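Local coordinates for protein arylesterase (Sulfolobus solfataricus, PDB 5L2P) that hydrolyses a broad range of substrates, including aromatic esters, p-nitrophenyl fatty acid esters and organophosphates such as paraoxon, at residues 77-82 and 148-153; 120-125 and 215-220; 177-182 and 241-246. All blocks are in the same frame, centred on the assembly; numbering follows the deposited sequence.

Contact 1: residues 77-82 and 148-153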
loop_
_atom_site.group_PDB
_atom_site.type_symbol
_atom_site.label_atom_id
_atom_site.label_comp_id
_atom_site.label_asym_id
_atom_site.label_seq_id
_atom_site.Cartn_x
_atom_site.Cartn_y
_atom_site.Cartn_z
ATOM N N LEU A 77 -9.832 -34.727 -10.912
ATOM C CA LEU A 77 -10.899 -34.550 -9.951
ATOM C C LEU A 77 -10.661 -33.317 -9.115
ATOM O O LEU A 77 -9.570 -33.099 -8.637
ATOM C CB LEU A 77 -10.993 -35.774 -9.044
ATOM C CG LEU A 77 -11.934 -35.667 -7.832
ATOM C CD1 LEU A 77 -13.371 -35.651 -8.289
ATOM C CD2 LEU A 77 -11.665 -36.750 -6.794
ATOM N N VAL A 78 -11.712 -32.517 -8.928
ATOM C CA VAL A 78 -11.656 -31.324 -8.111
ATOM C C VAL A 78 -12.627 -31.427 -6.955
ATOM O O VAL A 78 -13.823 -31.538 -7.169
ATOM C CB VAL A 78 -11.984 -30.081 -8.933
ATOM C CG1 VAL A 78 -12.005 -28.824 -8.053
ATOM C CG2 VAL A 78 -10.982 -29.922 -10.092
ATOM N N MET A 79 -12.100 -31.424 -5.727
ATOM C CA MET A 79 -12.927 -31.401 -4.531
ATOM C C MET A 79 -13.267 -29.957 -4.220
ATOM O O MET A 79 -12.365 -29.114 -4.089
ATOM C CB MET A 79 -12.203 -31.982 -3.348
ATOM C CG MET A 79 -11.744 -33.412 -3.517
ATOM S SD MET A 79 -13.081 -34.572 -3.694
ATOM C CE MET A 79 -14.018 -34.325 -2.207
ATOM N N HIS A 80 -14.563 -29.680 -4.073
ATOM C CA HIS A 80 -15.017 -28.320 -3.875
ATOM C C HIS A 80 -15.642 -28.172 -2.487
ATOM O O HIS A 80 -16.612 -28.836 -2.168
ATOM C CB HIS A 80 -16.027 -27.961 -4.963
ATOM C CG HIS A 80 -16.587 -26.569 -4.841
ATOM N ND1 HIS A 80 -17.728 -26.166 -5.502
ATOM C CD2 HIS A 80 -16.170 -25.491 -4.129
ATOM C CE1 HIS A 80 -17.990 -24.905 -5.216
ATOM N NE2 HIS A 80 -17.055 -24.468 -4.389
ATOM N N PHE A 81 -15.064 -27.295 -1.672
ATOM C CA PHE A 81 -15.588 -26.985 -0.367
ATOM C C PHE A 81 -16.166 -25.575 -0.403
ATOM O O PHE A 81 -15.435 -24.618 -0.737
ATOM C CB PHE A 81 -14.474 -27.068 0.664
ATOM C CG PHE A 81 -13.602 -28.303 0.553
ATOM C CD1 PHE A 81 -14.157 -29.540 0.364
ATOM C CD2 PHE A 81 -12.243 -28.208 0.686
ATOM C CE1 PHE A 81 -13.375 -30.677 0.306
ATOM C CE2 PHE A 81 -11.428 -29.346 0.637
ATOM C CZ PHE A 81 -12.007 -30.587 0.421
ATOM N N HIS A 82 -17.467 -25.431 -0.099
ATOM C CA HIS A 82 -18.114 -24.112 -0.119
ATOM C C HIS A 82 -17.661 -23.223 1.024
ATOM O O HIS A 82 -17.124 -23.704 2.005
ATOM C CB HIS A 82 -19.654 -24.258 -0.067
ATOM C CG HIS A 82 -20.163 -24.801 1.234
ATOM N ND1 HIS A 82 -20.420 -23.998 2.318
ATOM C CD2 HIS A 82 -20.439 -26.070 1.633
ATOM C CE1 HIS A 82 -20.844 -24.745 3.330
ATOM N NE2 HIS A 82 -20.870 -26.000 2.938
ATOM N N ASP A 148 -3.603 -39.691 -8.780
ATOM C CA ASP A 148 -2.596 -38.613 -8.645
ATOM C C ASP A 148 -3.028 -37.300 -9.326
ATOM O O ASP A 148 -2.191 -36.384 -9.507
ATOM C CB ASP A 148 -1.183 -39.072 -9.078
ATOM C CG ASP A 148 -1.111 -39.468 -10.549
ATOM O OD1 ASP A 148 -1.297 -38.579 -11.417
ATOM O OD2 ASP A 148 -0.842 -40.661 -10.828
ATOM N N LYS A 149 -4.317 -37.198 -9.689
ATOM C CA LYS A 149 -4.861 -35.963 -10.268
ATOM C C LYS A 149 -6.053 -35.416 -9.477
ATOM O O LYS A 149 -7.038 -34.976 -10.041
ATOM C CB LYS A 149 -5.260 -36.162 -11.722
ATOM C CG LYS A 149 -4.129 -36.456 -12.664
ATOM C CD LYS A 149 -4.701 -36.652 -14.066
ATOM C CE LYS A 149 -3.697 -37.056 -15.127
ATOM N NZ LYS A 149 -2.621 -36.071 -15.196
ATOM N N ILE A 150 -5.933 -35.418 -8.157
ATOM C CA ILE A 150 -6.939 -34.875 -7.260
ATOM C C ILE A 150 -6.547 -33.469 -6.790
ATOM O O ILE A 150 -5.503 -33.291 -6.150
ATOM C CB ILE A 150 -7.153 -35.800 -6.045
ATOM C CG1 ILE A 150 -7.504 -37.215 -6.534
ATOM C CG2 ILE A 150 -8.235 -35.225 -5.131
ATOM C CD1 ILE A 150 -7.718 -38.242 -5.422
ATOM N N ALA A 151 -7.394 -32.473 -7.080
ATOM C CA ALA A 151 -7.157 -31.104 -6.630
ATOM C C ALA A 151 -8.259 -30.653 -5.667
ATOM O O ALA A 151 -9.375 -31.204 -5.687
ATOM C CB ALA A 151 -7.134 -30.171 -7.819
ATOM N N THR A 152 -7.958 -29.642 -4.838
ATOM C CA THR A 152 -8.922 -29.039 -3.975
ATOM C C THR A 152 -9.199 -27.577 -4.327
ATOM O O THR A 152 -8.325 -26.861 -4.801
ATOM C CB THR A 152 -8.498 -29.149 -2.516
ATOM O OG1 THR A 152 -7.197 -28.588 -2.334
ATOM C CG2 THR A 152 -8.547 -30.620 -2.036
ATOM N N PHE A 153 -10.439 -27.132 -4.093
ATOM C CA PHE A 153 -10.885 -25.792 -4.440
ATOM C C PHE A 153 -11.871 -25.303 -3.379
ATOM O O PHE A 153 -12.643 -26.084 -2.835
ATOM C CB PHE A 153 -11.516 -25.833 -5.815
ATOM C CG PHE A 153 -12.175 -24.560 -6.224
ATOM C CD1 PHE A 153 -13.512 -24.329 -5.894
ATOM C CD2 PHE A 153 -11.489 -23.609 -6.986
ATOM C CE1 PHE A 153 -14.156 -23.154 -6.277
ATOM C CE2 PHE A 153 -12.115 -22.420 -7.364
ATOM C CZ PHE A 153 -13.470 -22.210 -7.018
#
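The ring of Phe153 turns its edge toward the face of the His80 imidazole in an offset edge-to-face pair, with centroids 5.1 Å apart and planes at 69°. The touch is made at one corner: Phe153 CD1 comes to 3.4 Å from His80 CD2, and that imidazole carbon lies close to the plane of the phenyl ring. Both side chains have CG anti to the backbone N, so they leave neighbouring strands side by side and point the same way. Behind them, Val78 CG1 sits 3.8 Å from Phe153 CB and fills in the root of the ring. The imidazole itself is tied at both nitrogens, ND1 to Ser98 OG and NE2 to Glu94 OE1, which fixes its rotation; the nearby carboxylate could favour a protonated ring. The Phe81 ring packs on the side of Met79 and Thr152, where it crosses Thr152 obliquely, CE2 meeting CG2 at 4.1 Å. On that face, too, Leu77 CD2 runs alongside Ile150 CG2.

Underneath is a parallel ladder in which Leu77, Met79 and Phe81 bond alternately to Lys149, Ala151 and Phe153. Its straightest bond runs from Ala151 N to Leu77 O, 2.7 Å with 176° at the hydrogen; Phe153 N to Met79 O is the most bent, at 141°. Next after Phe81 comes His82, which opens the motif that, by similarity, forms the oxyanion hole.

Strands 77-81 and 150-155 are central in the alpha/beta hydrolase sheet, flanked by strands 108-112 and 178-182. Helices 124-138 and 157-171 cover the face with Met79, Phe81 and Thr152, while on the reverse face Phe153 also packs on Val180 and Val182 of strand 178-182.

Contact 2: residues 120-125 and 215-220; sequences YKFPTA and KMYIRD
Lys121 starts the contact by reaching along the end of helix 212-217. Its chain is extended until a bend at chi4 (-85°) brings NZ between two carbonyls, 3.0 Å from Met216 O and 3.1 Å from Ile218 O. The ammonium lies above the plane of each carbonyl, so it sits beside the last turn of the helix, where its charge would probably be favoured by the carbonyls at that end. Lys121 O points away from NZ and accepts from both Thr124 N and Thr124 OG1.

Phe122 provides the backbone tie: its N-H gives a bond of 2.7 Å to Tyr217 O, in the carbonyl plane. With CG anti to the backbone N, the side chain drops onto the tyrosine, CB standing 3.8 Å from the centroid of the Tyr217 ring as a CH-pi contact over its face. The phenyl ring then turns its edge to that same ring in an offset edge-to-face pair, planes at 78°, and Phe122 CD1 approaches Tyr217 OH at 3.5 Å.

Pro123 follows a cis peptide bond and folds back, its CB over the centre of one face of the Phe122 ring. Its CD lies over a face of the Arg219 guanidinium, whose NH2 forms a salt bridge with Asp223. Ala125 closes the row, with CB 3.9 Å from Tyr217 OH.

Within the alpha/beta hydrolase fold, the Tyr217 side chain is about 11 Å from that of the inferred catalytic Ser156. Pro123 is the N-cap of helix 124-138, so the contact joins the start of that helix to the end of helix 212-217. Tyr217 also stacks on Trp86, and Phe122 rests on Phe229 in a loop.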
loop_
_atom_site.group_PDB
_atom_site.type_symbol
_atom_site.label_atom_id
_atom_site.label_comp_id
_atom_site.label_asym_id
_atom_site.label_seq_id
_atom_site.Cartn_x
_atom_site.Cartn_y
_atom_site.Cartn_z
ATOM N N TYR A 120 -21.466 -27.996 15.099
ATOM C CA TYR A 120 -20.232 -28.768 15.089
ATOM C C TYR A 120 -19.047 -27.821 14.975
ATOM O O TYR A 120 -18.871 -27.123 13.964
ATOM C CB TYR A 120 -20.228 -29.736 13.928
ATOM C CG TYR A 120 -21.331 -30.748 14.013
ATOM C CD1 TYR A 120 -22.589 -30.489 13.426
ATOM C CD2 TYR A 120 -21.145 -31.958 14.683
ATOM C CE1 TYR A 120 -23.607 -31.413 13.486
ATOM C CE2 TYR A 120 -22.171 -32.888 14.759
ATOM C CZ TYR A 120 -23.395 -32.619 14.151
ATOM O OH TYR A 120 -24.416 -33.551 14.213
ATOM N N LYS A 121 -18.255 -27.782 16.034
ATOM C CA LYS A 121 -17.178 -26.840 16.137
ATOM C C LYS A 121 -15.933 -27.396 15.465
ATOM O O LYS A 121 -15.872 -28.588 15.136
ATOM C CB LYS A 121 -16.876 -26.522 17.603
ATOM C CG LYS A 121 -17.894 -25.574 18.227
ATOM C CD LYS A 121 -17.381 -25.017 19.542
ATOM C CE LYS A 121 -18.401 -24.096 20.149
ATOM N NZ LYS A 121 -18.268 -22.723 19.601
ATOM N N PHE A 122 -14.950 -26.512 15.256
ATOM C CA PHE A 122 -13.621 -26.915 14.872
ATOM C C PHE A 122 -13.145 -28.073 15.769
ATOM O O PHE A 122 -13.342 -28.030 16.979
ATOM C CB PHE A 122 -12.673 -25.716 15.003
ATOM C CG PHE A 122 -11.229 -26.054 14.819
ATOM C CD1 PHE A 122 -10.655 -26.080 13.566
ATOM C CD2 PHE A 122 -10.431 -26.334 15.924
ATOM C CE1 PHE A 122 -9.299 -26.379 13.413
ATOM C CE2 PHE A 122 -9.074 -26.640 15.776
ATOM C CZ PHE A 122 -8.508 -26.669 14.518
ATOM N N PRO A 123 -12.501 -29.094 15.189
ATOM C CA PRO A 123 -12.074 -29.246 13.790
ATOM C C PRO A 123 -12.996 -30.113 12.886
ATOM O O PRO A 123 -12.518 -30.662 11.906
ATOM C CB PRO A 123 -10.700 -29.921 13.954
ATOM C CG PRO A 123 -10.928 -30.829 15.107
ATOM C CD PRO A 123 -11.946 -30.164 16.027
ATOM N N THR A 124 -14.285 -30.200 13.195
ATOM C CA THR A 124 -15.197 -31.114 12.500
ATOM C C THR A 124 -15.230 -30.883 11.002
ATOM O O THR A 124 -15.020 -31.811 10.229
ATOM C CB THR A 124 -16.648 -30.980 13.039
ATOM O OG1 THR A 124 -16.678 -31.178 14.451
ATOM C CG2 THR A 124 -17.597 -32.017 12.401
ATOM N N ALA A 125 -15.448 -29.635 10.585
ATOM C CA ALA A 125 -15.422 -29.265 9.141
ATOM C C ALA A 125 -14.147 -29.690 8.417
ATOM O O ALA A 125 -14.202 -30.156 7.272
ATOM C CB ALA A 125 -15.611 -27.763 8.953
ATOM N N LYS A 215 -15.626 -17.056 16.695
ATOM C CA LYS A 215 -16.114 -17.444 18.028
ATOM C C LYS A 215 -17.077 -18.633 17.988
ATOM O O LYS A 215 -17.089 -19.459 18.897
ATOM C CB LYS A 215 -16.845 -16.288 18.704
ATOM C CG LYS A 215 -15.950 -15.204 19.264
ATOM C CD LYS A 215 -16.803 -14.104 19.878
ATOM C CE LYS A 215 -15.952 -12.946 20.402
ATOM N NZ LYS A 215 -15.400 -13.228 21.762
ATOM N N MET A 216 -17.890 -18.701 16.938
ATOM C CA MET A 216 -18.857 -19.789 16.764
ATOM C C MET A 216 -18.186 -21.086 16.334
ATOM O O MET A 216 -18.616 -22.158 16.716
ATOM C CB MET A 216 -19.892 -19.391 15.725
ATOM C CG MET A 216 -20.675 -18.169 16.137
ATOM S SD MET A 216 -22.266 -18.647 16.808
ATOM C CE MET A 216 -23.195 -18.812 15.278
ATOM N N TYR A 217 -17.114 -20.969 15.557
ATOM C CA TYR A 217 -16.405 -22.115 14.986
ATOM C C TYR A 217 -15.409 -22.720 15.958
ATOM O O TYR A 217 -15.386 -23.944 16.113
ATOM C CB TYR A 217 -15.726 -21.686 13.692
ATOM C CG TYR A 217 -14.979 -22.759 12.952
ATOM C CD1 TYR A 217 -15.590 -23.968 12.658
ATOM C CD2 TYR A 217 -13.648 -22.541 12.508
ATOM C CE1 TYR A 217 -14.901 -24.948 11.965
ATOM C CE2 TYR A 217 -12.968 -23.510 11.827
ATOM C CZ TYR A 217 -13.590 -24.710 11.557
ATOM O OH TYR A 217 -12.914 -25.695 10.862
ATOM N N ILE A 218 -14.615 -21.883 16.634
ATOM C CA ILE A 218 -13.582 -22.392 17.560
ATOM C C ILE A 218 -14.141 -22.758 18.932
ATOM O O ILE A 218 -15.188 -22.253 19.340
ATOM C CB ILE A 218 -12.369 -21.436 17.729
ATOM C CG1 ILE A 218 -12.780 -20.132 18.418
ATOM C CG2 ILE A 218 -11.697 -21.214 16.376
ATOM C CD1 ILE A 218 -11.584 -19.275 18.761
ATOM N N ARG A 219 -13.442 -23.656 19.624
ATOM C CA ARG A 219 -13.862 -24.132 20.946
ATOM C C ARG A 219 -13.445 -23.149 22.028
ATOM O O ARG A 219 -14.203 -22.836 22.926
ATOM C CB ARG A 219 -13.260 -25.502 21.231
ATOM C CG ARG A 219 -13.742 -26.575 20.261
ATOM C CD ARG A 219 -12.910 -27.833 20.333
ATOM N NE ARG A 219 -11.582 -27.611 19.767
ATOM C CZ ARG A 219 -10.683 -28.559 19.595
ATOM N NH1 ARG A 219 -10.961 -29.793 19.945
ATOM N NH2 ARG A 219 -9.515 -28.269 19.060
ATOM N N ASP A 220 -12.196 -22.714 21.959
ATOM C CA ASP A 220 -11.649 -21.727 22.875
ATOM C C ASP A 220 -10.446 -21.036 22.231
ATOM O O ASP A 220 -10.075 -21.357 21.084
ATOM C CB ASP A 220 -11.252 -22.384 24.205
ATOM C CG ASP A 220 -10.240 -23.505 24.038
ATOM O OD1 ASP A 220 -9.151 -23.271 23.486
ATOM O OD2 ASP A 220 -10.543 -24.630 24.484
#

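Contact 3: residues 177-182 and 241-246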
loop_
_atom_site.group_PDB
_atom_site.type_symbol
_atom_site.label_atom_id
_atom_site.label_comp_id
_atom_site.label_asym_id
_atom_site.label_seq_id
_atom_site.Cartn_x
_atom_site.Cartn_y
_atom_site.Cartn_z
ATOM N N THR A 177 -2.652 -33.039 -6.277
ATOM C CA THR A 177 -1.916 -32.435 -7.370
ATOM C C THR A 177 -1.913 -30.920 -7.287
ATOM O O THR A 177 -0.955 -30.286 -7.730
ATOM C CB THR A 177 -2.408 -32.937 -8.756
ATOM O OG1 THR A 177 -1.562 -32.410 -9.781
ATOM C CG2 THR A 177 -3.820 -32.501 -9.035
ATOM N N ALA A 178 -2.968 -30.342 -6.726
ATOM C CA ALA A 178 -3.115 -28.893 -6.647
ATOM C C ALA A 178 -4.075 -28.444 -5.550
ATOM O O ALA A 178 -4.870 -29.213 -5.044
ATOM C CB ALA A 178 -3.595 -28.356 -7.975
ATOM N N GLN A 179 -3.953 -27.172 -5.166
ATOM C CA GLN A 179 -4.868 -26.544 -4.208
ATOM C C GLN A 179 -5.218 -25.141 -4.693
ATOM O O GLN A 179 -4.344 -24.381 -5.142
ATOM C CB GLN A 179 -4.219 -26.465 -2.816
ATOM C CG GLN A 179 -2.893 -25.714 -2.790
ATOM C CD GLN A 179 -2.430 -25.484 -1.365
ATOM O OE1 GLN A 179 -3.252 -25.172 -0.470
ATOM N NE2 GLN A 179 -1.107 -25.654 -1.122
ATOM N N VAL A 180 -6.498 -24.796 -4.588
ATOM C CA VAL A 180 -6.971 -23.518 -5.057
ATOM C C VAL A 180 -7.811 -22.813 -4.001
ATOM O O VAL A 180 -9.030 -22.820 -4.077
ATOM C CB VAL A 180 -7.767 -23.670 -6.362
ATOM C CG1 VAL A 180 -8.084 -22.313 -6.975
ATOM C CG2 VAL A 180 -6.951 -24.479 -7.360
ATOM N N PRO A 181 -7.142 -22.181 -3.013
ATOM C CA PRO A 181 -7.861 -21.337 -2.067
ATOM C C PRO A 181 -8.164 -19.979 -2.667
ATOM O O PRO A 181 -7.251 -19.220 -3.022
ATOM C CB PRO A 181 -6.894 -21.221 -0.884
ATOM C CG PRO A 181 -5.551 -21.478 -1.455
ATOM C CD PRO A 181 -5.698 -22.244 -2.722
ATOM N N VAL A 182 -9.450 -19.677 -2.778
ATOM C CA VAL A 182 -9.899 -18.398 -3.277
ATOM C C VAL A 182 -10.366 -17.569 -2.076
ATOM O O VAL A 182 -11.134 -18.027 -1.223
ATOM C CB VAL A 182 -11.051 -18.601 -4.250
ATOM C CG1 VAL A 182 -11.617 -17.262 -4.731
ATOM C CG2 VAL A 182 -10.584 -19.452 -5.411
ATOM N N PRO A 241 0.852 -28.981 -1.979
ATOM C CA PRO A 241 0.562 -29.023 -3.398
ATOM C C PRO A 241 0.761 -27.665 -4.079
ATOM O O PRO A 241 0.593 -26.618 -3.467
ATOM C CB PRO A 241 -0.904 -29.506 -3.463
ATOM C CG PRO A 241 -1.429 -29.467 -2.101
ATOM C CD PRO A 241 -0.296 -29.383 -1.147
ATOM N N GLN A 242 1.106 -27.720 -5.343
ATOM C CA GLN A 242 1.104 -26.550 -6.197
ATOM C C GLN A 242 -0.187 -25.718 -5.982
ATOM O O GLN A 242 -1.330 -26.269 -6.035
ATOM C CB GLN A 242 1.210 -27.064 -7.640
ATOM C CG GLN A 242 1.182 -26.015 -8.727
ATOM C CD GLN A 242 1.301 -26.637 -10.114
ATOM O OE1 GLN A 242 1.206 -27.867 -10.270
ATOM N NE2 GLN A 242 1.524 -25.792 -11.130
ATOM N N ALA A 243 -0.024 -24.412 -5.772
ATOM C CA ALA A 243 -1.133 -23.553 -5.360
ATOM C C ALA A 243 -1.543 -22.465 -6.346
ATOM O O ALA A 243 -0.710 -21.857 -6.984
ATOM C CB ALA A 243 -0.812 -22.910 -4.028
ATOM N N ILE A 244 -2.838 -22.217 -6.434
ATOM C CA ILE A 244 -3.359 -21.031 -7.084
ATOM C C ILE A 244 -4.146 -20.258 -6.027
ATOM O O ILE A 244 -5.262 -20.618 -5.712
ATOM C CB ILE A 244 -4.270 -21.400 -8.265
ATOM C CG1 ILE A 244 -3.467 -22.187 -9.296
ATOM C CG2 ILE A 244 -4.871 -20.156 -8.909
ATOM C CD1 ILE A 244 -4.283 -22.870 -10.374
ATOM N N VAL A 245 -3.555 -19.193 -5.483
ATOM C CA VAL A 245 -4.211 -18.322 -4.487
ATOM C C VAL A 245 -4.755 -17.049 -5.124
ATOM O O VAL A 245 -4.055 -16.327 -5.799
ATOM C CB VAL A 245 -3.281 -17.951 -3.332
ATOM C CG1 VAL A 245 -4.015 -17.218 -2.243
ATOM C CG2 VAL A 245 -2.638 -19.190 -2.744
ATOM N N VAL A 246 -6.045 -16.803 -4.900
ATOM C CA VAL A 246 -6.720 -15.677 -5.516
ATOM C C VAL A 246 -7.244 -14.775 -4.411
ATOM O O VAL A 246 -7.811 -15.265 -3.442
ATOM C CB VAL A 246 -7.869 -16.136 -6.412
ATOM C CG1 VAL A 246 -8.526 -14.948 -7.134
ATOM C CG2 VAL A 246 -7.353 -17.118 -7.428
#
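Gln179 and Pro241 cross at about a right angle, and the amide of the first grips the backbone of the second. CG of Gln179 takes the crowded position between the backbone N and the carbonyl carbon (chi1 57°); from there the extended chain carries NE2 to Pro241 O at 3.1 Å. This bond is almost straight, 172° at the hydrogen, and falls on a carbonyl lone pair with the acceptor in the plane of the glutamine amide. On the way, Gln179 CG passes Ala243 CB at 3.7 Å. The other amide atom, OE1, has a weak hydrogen bond to Ser166 OG. An alanine in place of Gln179 would probably loosen the hold on residues 241-243, since the hydrogen bond from the side-chain amide to Pro241 O and the packing on Ala243 would be lost.

Val180 and Ile244 are arranged differently: they lie side by side and point the same way, Val180 CG1 resting 4.1 Å from Ile244 CB. Pro181 crosses Val245 obliquely, CG against CG2 at 3.9 Å, and Val182 CG1 meets Val246 CB.

The parallel backbones share bonds from Gln179 N to Gln242 O and from Ile244 N to Gln179 O, each 2.9 Å. Pro181 has no N-H to give, and its CD instead sits 3.4 Å from Ile244 O. The Pro181 carbonyl still takes part, its O accepting a longer bond of 3.3 Å from Val246 N.

These are neighbouring parallel strands of the alpha/beta hydrolase sheet, and the Val182 side chain is about 7 Å from that of Ser156, the inferred nucleophile. Strand 178-182 is flanked by strands 150-155 and 242-248. Helix 254-266 covers Gln179, Ala243 and Val245, whereas helix 287-305 packs on Val180 and Val182; Gln242 touches Gln292 of the third subunit.

Contacts 1 and 3 are two strand pairs of one sheet, their centres 10 Å apart. Strands 150-155 and 178-182 are neighbours, joined by probable hydrogen bonds such as Val180 N to Thr152 O, so 77-81, 150-155, 178-182 and 242-248 form a continuous parallel core. Along the chain contact 1 closes before contact 3 opens. Contact 2 lies apart, its centre 23 Å from that of contact 1 and 24 Å from that of contact 3, linking two helix ends; its segments alternate with those of both. The core strands lead toward the inferred catalytic Ser156 and Asp251, which follow strands 150-155 and 242-248.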